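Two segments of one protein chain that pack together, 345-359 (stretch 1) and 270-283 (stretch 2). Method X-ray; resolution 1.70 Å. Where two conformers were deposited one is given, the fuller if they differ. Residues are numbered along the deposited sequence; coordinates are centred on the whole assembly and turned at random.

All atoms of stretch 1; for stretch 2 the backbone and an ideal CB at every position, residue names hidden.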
# COMPACT_ATOMS: atom_id res chain seq x y z
N ASP A 345 -3.77 -6.82 10.35
CA ASP A 345 -4.89 -6.07 9.87
C ASP A 345 -4.61 -5.51 8.42
O ASP A 345 -3.58 -5.87 7.86
CB ASP A 345 -5.21 -4.90 10.79
CG ASP A 345 -4.10 -3.86 10.99
OD1 ASP A 345 -3.28 -3.66 10.08
OD2 ASP A 345 -4.05 -3.24 12.07
N ARG A 346 -5.51 -4.69 7.88
CA ARG A 346 -5.37 -4.21 6.47
C ARG A 346 -4.06 -3.41 6.29
O ARG A 346 -3.50 -3.46 5.19
CB ARG A 346 -6.63 -3.37 6.07
CG ARG A 346 -6.68 -2.03 6.82
CD ARG A 346 -7.98 -1.29 6.52
NE ARG A 346 -9.10 -2.00 7.08
CZ ARG A 346 -10.34 -1.53 7.13
NH1 ARG A 346 -10.62 -0.32 6.65
NH2 ARG A 346 -11.32 -2.26 7.65
N HIS A 347 -3.55 -2.71 7.36
CA HIS A 347 -2.35 -1.91 7.20
C HIS A 347 -1.14 -2.74 7.25
O HIS A 347 -0.24 -2.54 6.44
CB HIS A 347 -2.30 -0.79 8.24
CG HIS A 347 -3.53 0.04 8.23
ND1 HIS A 347 -4.39 0.10 9.30
CD2 HIS A 347 -4.05 0.87 7.28
CE1 HIS A 347 -5.39 0.92 9.00
NE2 HIS A 347 -5.21 1.40 7.79
N GLU A 348 -1.08 -3.72 8.21
CA GLU A 348 0.08 -4.62 8.20
C GLU A 348 0.08 -5.43 6.95
O GLU A 348 1.16 -5.69 6.40
CB GLU A 348 0.14 -5.60 9.45
CG GLU A 348 1.57 -6.19 9.49
CD GLU A 348 1.79 -7.04 10.75
OE1 GLU A 348 0.80 -7.50 11.30
OE2 GLU A 348 2.95 -7.23 11.13
N THR A 349 -1.09 -5.85 6.46
CA THR A 349 -1.04 -6.66 5.23
C THR A 349 -0.56 -5.76 4.00
O THR A 349 0.21 -6.20 3.18
CB THR A 349 -2.45 -7.17 4.92
OG1 THR A 349 -2.90 -7.97 6.06
CG2 THR A 349 -2.45 -8.02 3.66
N ASN A 350 -1.03 -4.52 3.98
CA ASN A 350 -0.56 -3.58 2.93
C ASN A 350 0.96 -3.45 2.99
O ASN A 350 1.67 -3.57 1.97
CB ASN A 350 -1.24 -2.25 3.15
CG ASN A 350 -0.89 -1.25 2.04
OD1 ASN A 350 -0.19 -0.27 2.32
ND2 ASN A 350 -1.35 -1.47 0.76
N ALA A 351 1.53 -3.28 4.24
CA ALA A 351 3.00 -3.13 4.35
C ALA A 351 3.70 -4.41 3.97
O ALA A 351 4.77 -4.35 3.33
CB ALA A 351 3.40 -2.74 5.81
N ASN A 352 3.13 -5.60 4.30
CA ASN A 352 3.85 -6.84 3.93
C ASN A 352 3.78 -7.09 2.42
O ASN A 352 4.72 -7.69 1.84
CB ASN A 352 3.25 -8.09 4.68
CG ASN A 352 3.76 -8.12 6.13
OD1 ASN A 352 4.88 -7.61 6.42
ND2 ASN A 352 3.02 -8.65 7.08
N VAL A 353 2.67 -6.69 1.79
CA VAL A 353 2.62 -6.86 0.30
C VAL A 353 3.68 -5.94 -0.33
O VAL A 353 4.37 -6.32 -1.26
CB VAL A 353 1.22 -6.46 -0.22
CG1 VAL A 353 1.26 -6.13 -1.73
CG2 VAL A 353 0.22 -7.60 0.08
N ILE A 354 3.74 -4.67 0.14
CA ILE A 354 4.75 -3.76 -0.42
C ILE A 354 6.13 -4.35 -0.16
O ILE A 354 6.96 -4.42 -1.06
CB ILE A 354 4.55 -2.36 0.21
CG1 ILE A 354 3.33 -1.74 -0.45
CG2 ILE A 354 5.74 -1.37 -0.05
CD1 ILE A 354 2.73 -0.50 0.28
N LYS A 355 6.39 -4.83 1.07
CA LYS A 355 7.72 -5.39 1.32
C LYS A 355 8.03 -6.60 0.46
O LYS A 355 9.15 -6.73 -0.05
CB LYS A 355 7.80 -5.75 2.85
CG LYS A 355 9.00 -6.60 3.21
CD LYS A 355 8.73 -7.29 4.62
CE LYS A 355 7.71 -8.40 4.47
NZ LYS A 355 7.39 -9.07 5.76
N THR A 356 7.05 -7.46 0.24
CA THR A 356 7.31 -8.68 -0.52
C THR A 356 7.30 -8.52 -2.02
O THR A 356 8.18 -9.08 -2.70
CB THR A 356 6.17 -9.65 -0.17
OG1 THR A 356 6.23 -9.90 1.24
CG2 THR A 356 6.25 -11.00 -0.95
N PHE A 357 6.33 -7.80 -2.55
CA PHE A 357 6.16 -7.68 -4.02
C PHE A 357 6.77 -6.46 -4.64
O PHE A 357 6.79 -6.38 -5.88
CB PHE A 357 4.63 -7.74 -4.34
CG PHE A 357 4.07 -9.12 -3.98
CD1 PHE A 357 3.22 -9.27 -2.92
CD2 PHE A 357 4.43 -10.25 -4.70
CE1 PHE A 357 2.72 -10.52 -2.57
CE2 PHE A 357 3.92 -11.51 -4.35
CZ PHE A 357 3.07 -11.63 -3.29
N TYR A 358 7.25 -5.48 -3.85
CA TYR A 358 7.92 -4.29 -4.37
C TYR A 358 9.28 -4.20 -3.53
O TYR A 358 9.48 -3.24 -2.78
CB TYR A 358 7.08 -3.00 -4.11
CG TYR A 358 5.81 -3.03 -4.93
CD1 TYR A 358 5.76 -2.47 -6.21
CD2 TYR A 358 4.67 -3.70 -4.47
CE1 TYR A 358 4.61 -2.56 -6.99
CE2 TYR A 358 3.51 -3.80 -5.25
CZ TYR A 358 3.49 -3.22 -6.50
OH TYR A 358 2.31 -3.24 -7.21
N PRO A 359 10.16 -5.17 -3.69
CA PRO A 359 11.44 -5.26 -3.00
C PRO A 359 12.43 -4.15 -3.31
O PRO A 359 13.30 -3.89 -2.49
CB PRO A 359 11.96 -6.63 -3.42
CG PRO A 359 11.43 -6.81 -4.75
CD PRO A 359 10.03 -6.28 -4.66
N UNK A 270 -11.68 -8.84 1.51
CA UNK A 270 -11.83 -7.73 0.58
C UNK A 270 -10.55 -6.86 0.59
O UNK A 270 -10.08 -6.46 -0.47
CB UNK A 270 -13.06 -6.89 0.94
N UNK A 271 -10.02 -6.55 1.82
CA UNK A 271 -8.80 -5.73 1.88
C UNK A 271 -7.60 -6.56 1.47
O UNK A 271 -6.62 -5.99 1.03
CB UNK A 271 -8.59 -5.16 3.28
N UNK A 272 -7.65 -7.88 1.57
CA UNK A 272 -6.53 -8.68 1.06
C UNK A 272 -6.49 -8.51 -0.49
O UNK A 272 -5.43 -8.32 -1.10
CB UNK A 272 -6.68 -10.15 1.46
N UNK A 273 -7.69 -8.61 -1.12
CA UNK A 273 -7.79 -8.48 -2.59
C UNK A 273 -7.31 -7.02 -2.98
O UNK A 273 -6.50 -6.83 -3.90
CB UNK A 273 -9.22 -8.74 -3.06
N UNK A 274 -7.80 -6.03 -2.30
CA UNK A 274 -7.40 -4.65 -2.58
C UNK A 274 -5.90 -4.47 -2.40
O UNK A 274 -5.25 -3.87 -3.26
CB UNK A 274 -8.16 -3.68 -1.67
N UNK A 275 -5.34 -5.01 -1.30
CA UNK A 275 -3.90 -4.84 -1.08
C UNK A 275 -3.01 -5.47 -2.18
O UNK A 275 -1.94 -4.96 -2.39
CB UNK A 275 -3.53 -5.45 0.27
N UNK A 276 -3.45 -6.58 -2.87
CA UNK A 276 -2.58 -7.18 -3.90
C UNK A 276 -2.95 -6.67 -5.34
O UNK A 276 -2.31 -7.04 -6.31
CB UNK A 276 -2.69 -8.70 -3.84
N UNK A 277 -3.96 -5.80 -5.42
CA UNK A 277 -4.49 -5.29 -6.70
C UNK A 277 -3.43 -4.62 -7.58
O UNK A 277 -3.36 -4.87 -8.80
CB UNK A 277 -5.61 -4.29 -6.43
N UNK A 278 -2.60 -3.75 -6.99
CA UNK A 278 -1.65 -3.06 -7.86
C UNK A 278 -0.64 -4.04 -8.39
O UNK A 278 -0.17 -3.86 -9.52
CB UNK A 278 -0.95 -1.92 -7.12
N UNK A 279 -0.33 -5.06 -7.63
CA UNK A 279 0.71 -5.96 -8.08
C UNK A 279 0.12 -6.94 -9.15
O UNK A 279 0.74 -7.19 -10.20
CB UNK A 279 1.30 -6.72 -6.89
N UNK A 280 -1.05 -7.49 -8.85
CA UNK A 280 -1.75 -8.35 -9.82
C UNK A 280 -1.94 -7.52 -11.15
O UNK A 280 -1.86 -8.04 -12.25
CB UNK A 280 -3.09 -8.82 -9.26
N UNK A 281 -2.23 -6.18 -10.99
CA UNK A 281 -2.42 -5.33 -12.18
C UNK A 281 -1.13 -5.16 -12.96
O UNK A 281 -1.14 -5.23 -14.19
CB UNK A 281 -2.96 -3.96 -11.78
N UNK A 282 -0.04 -4.92 -12.28
CA UNK A 282 1.26 -4.75 -12.98
C UNK A 282 1.63 -6.06 -13.72
O UNK A 282 2.12 -6.00 -14.83
CB UNK A 282 2.36 -4.37 -11.99
N UNK A 283 1.37 -7.21 -13.09
CA UNK A 283 1.68 -8.50 -13.71
C UNK A 283 0.62 -8.89 -14.74
O UNK A 283 0.87 -9.77 -15.53
CB UNK A 283 1.80 -9.59 -12.64

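The two helices run nearly parallel, their axes 9.4 Å apart at closest approach and inclined by 22°, so the positions of 270-283 that matter recur every three or four residues along one face.

Position 270 has nothing of stretch 1 within 5.5 Å of its ideal CB, and many residues would do; it is Glu270. At 271 CA-to-CB points toward stretch 1, with the ideal CB 3.8 Å from Arg346 CB. The arginine, with chi1 and chi3 both p, offers a flat cation, which suits an aromatic ring or an acid. The residue is Tyr271: the guanidinium lies flat on its ring, centres 3.9 Å apart and planes at 17°, while Arg346 CD sits 4.0 Å from the ring centroid. Tyr271 OH and Arg346 NH1 are 3.2 Å apart, but the angle is too poor for a hydrogen bond.

Position 272 points sideways, its ideal CB 5.2 Å from Thr349 CG2; a medium polar side chain could reach the threonine hydroxyl. Asp272 does so through water 1, which donates to Asp272 OD1 (2.8 Å) and Thr349 OG1 (2.7 Å). At 273 and 274 nothing of stretch 1 lies within 5.5 Å of the ideal CB, which leaves the choice open; they are Ala273 and Leu274.

At 275 CA-to-CB points toward stretch 1, the ideal CB 4.4 Å from Asn350 CA. Arg346 O is an acceptor and Asn350 ND2 a donor, so a short side chain able both to donate and to accept suits it, an amide or perhaps a hydroxyl. Asn275 ND2 donates to Arg346 O (3.0 Å), and Asn350 ND2 donates to Asn275 OD1 (2.9 Å).

At 276 the ideal CB lies sideways, 5.0 Å from Val353 CG2, beside an apolar surface suited to leucine, isoleucine or methionine. Ile276 extends CD1 to Phe357 CE1 (3.5 Å) and Val353 CG1 (4.0 Å). Position 277 points away, unconstrained by stretch 1; it is Ser277.

The ideal CB of 278 is 3.5 Å from Tyr358 OH, favouring a small residue, preferably with a hydroxyl. Ser278 OG, with chi1 p, hydrogen-bonds Tyr358 OH at 2.8 Å, either being able to donate.

Position 279 points toward stretch 1, its ideal CB 3.6 Å from Tyr358 OH and 4.3 Å from Phe357 CB; a long side chain with an aliphatic stem could follow the phenylalanine. Lys279 CG packs 3.8 Å from Phe357 CB; Lys279 NZ forms a salt bridge with OD1 of 283 (2.9 Å).

Position 280 points sideways, open to many residues; it is Ala280. At 281 an ideal CB would lie 3.1 Å from Ser277 O, consistent with the deposited Gly281. At 282 CA-to-CB points toward stretch 1, the ideal CB 4.9 Å from Tyr358 OH, with room for a longer chain: Glu282 OE1 comes 3.7 Å from Tyr358 CE1. Position 283, sideways and unconstrained by stretch 1, is Asp283, the lysine's partner.

Stretch 2 270-283: EYDALNISSKAGED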
# COMPACT_ATOMS: atom_id res chain seq x y z
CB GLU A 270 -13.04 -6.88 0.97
CG GLU A 270 -14.36 -7.59 0.64
CD GLU A 270 -15.62 -6.77 1.05
OE1 GLU A 270 -16.74 -7.28 0.83
OE2 GLU A 270 -15.47 -5.62 1.54
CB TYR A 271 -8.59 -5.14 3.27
CG TYR A 271 -9.37 -3.85 3.37
CD1 TYR A 271 -10.68 -3.83 3.85
CD2 TYR A 271 -8.81 -2.64 2.97
CE1 TYR A 271 -11.40 -2.65 3.94
CE2 TYR A 271 -9.53 -1.45 3.04
CZ TYR A 271 -10.82 -1.46 3.54
OH TYR A 271 -11.55 -0.30 3.63
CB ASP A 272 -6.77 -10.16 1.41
CG ASP A 272 -6.62 -10.39 2.90
OD1 ASP A 272 -5.68 -9.81 3.51
OD2 ASP A 272 -7.46 -11.12 3.48
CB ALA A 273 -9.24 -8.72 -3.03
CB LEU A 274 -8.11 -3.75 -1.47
CG LEU A 274 -7.91 -2.23 -1.59
CD1 LEU A 274 -8.96 -1.51 -0.76
CD2 LEU A 274 -6.59 -1.76 -1.11
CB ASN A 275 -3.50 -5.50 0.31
CG ASN A 275 -3.75 -4.49 1.44
OD1 ASN A 275 -3.57 -3.28 1.21
ND2 ASN A 275 -4.24 -4.88 2.64
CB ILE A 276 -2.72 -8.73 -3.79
CG1 ILE A 276 -1.58 -9.42 -4.56
CG2 ILE A 276 -4.12 -9.17 -4.35
CD1 ILE A 276 -0.12 -9.05 -4.03
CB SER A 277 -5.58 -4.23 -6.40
OG SER A 277 -6.79 -4.93 -6.38
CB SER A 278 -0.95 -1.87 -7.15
OG SER A 278 -0.13 -2.32 -6.07
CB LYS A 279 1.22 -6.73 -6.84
CG LYS A 279 2.16 -7.89 -7.24
CD LYS A 279 3.41 -7.37 -8.01
CE LYS A 279 4.41 -8.52 -8.20
NZ LYS A 279 5.31 -8.30 -9.36
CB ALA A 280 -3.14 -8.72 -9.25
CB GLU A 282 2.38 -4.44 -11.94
CG GLU A 282 3.74 -4.39 -12.57
CD GLU A 282 4.86 -4.15 -11.54
OE1 GLU A 282 4.62 -3.46 -10.54
OE2 GLU A 282 5.99 -4.65 -11.77
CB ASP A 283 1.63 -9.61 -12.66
CG ASP A 283 2.80 -9.58 -11.66
OD1 ASP A 283 3.68 -8.68 -11.78
OD2 ASP A 283 2.84 -10.46 -10.77
O HOH W 1 -4.13 -10.34 5.78
O HOH W 2 2.18 -2.02 -9.58
O HOH W 3 6.64 -5.39 -8.36
O HOH W 4 7.96 -8.54 -7.33
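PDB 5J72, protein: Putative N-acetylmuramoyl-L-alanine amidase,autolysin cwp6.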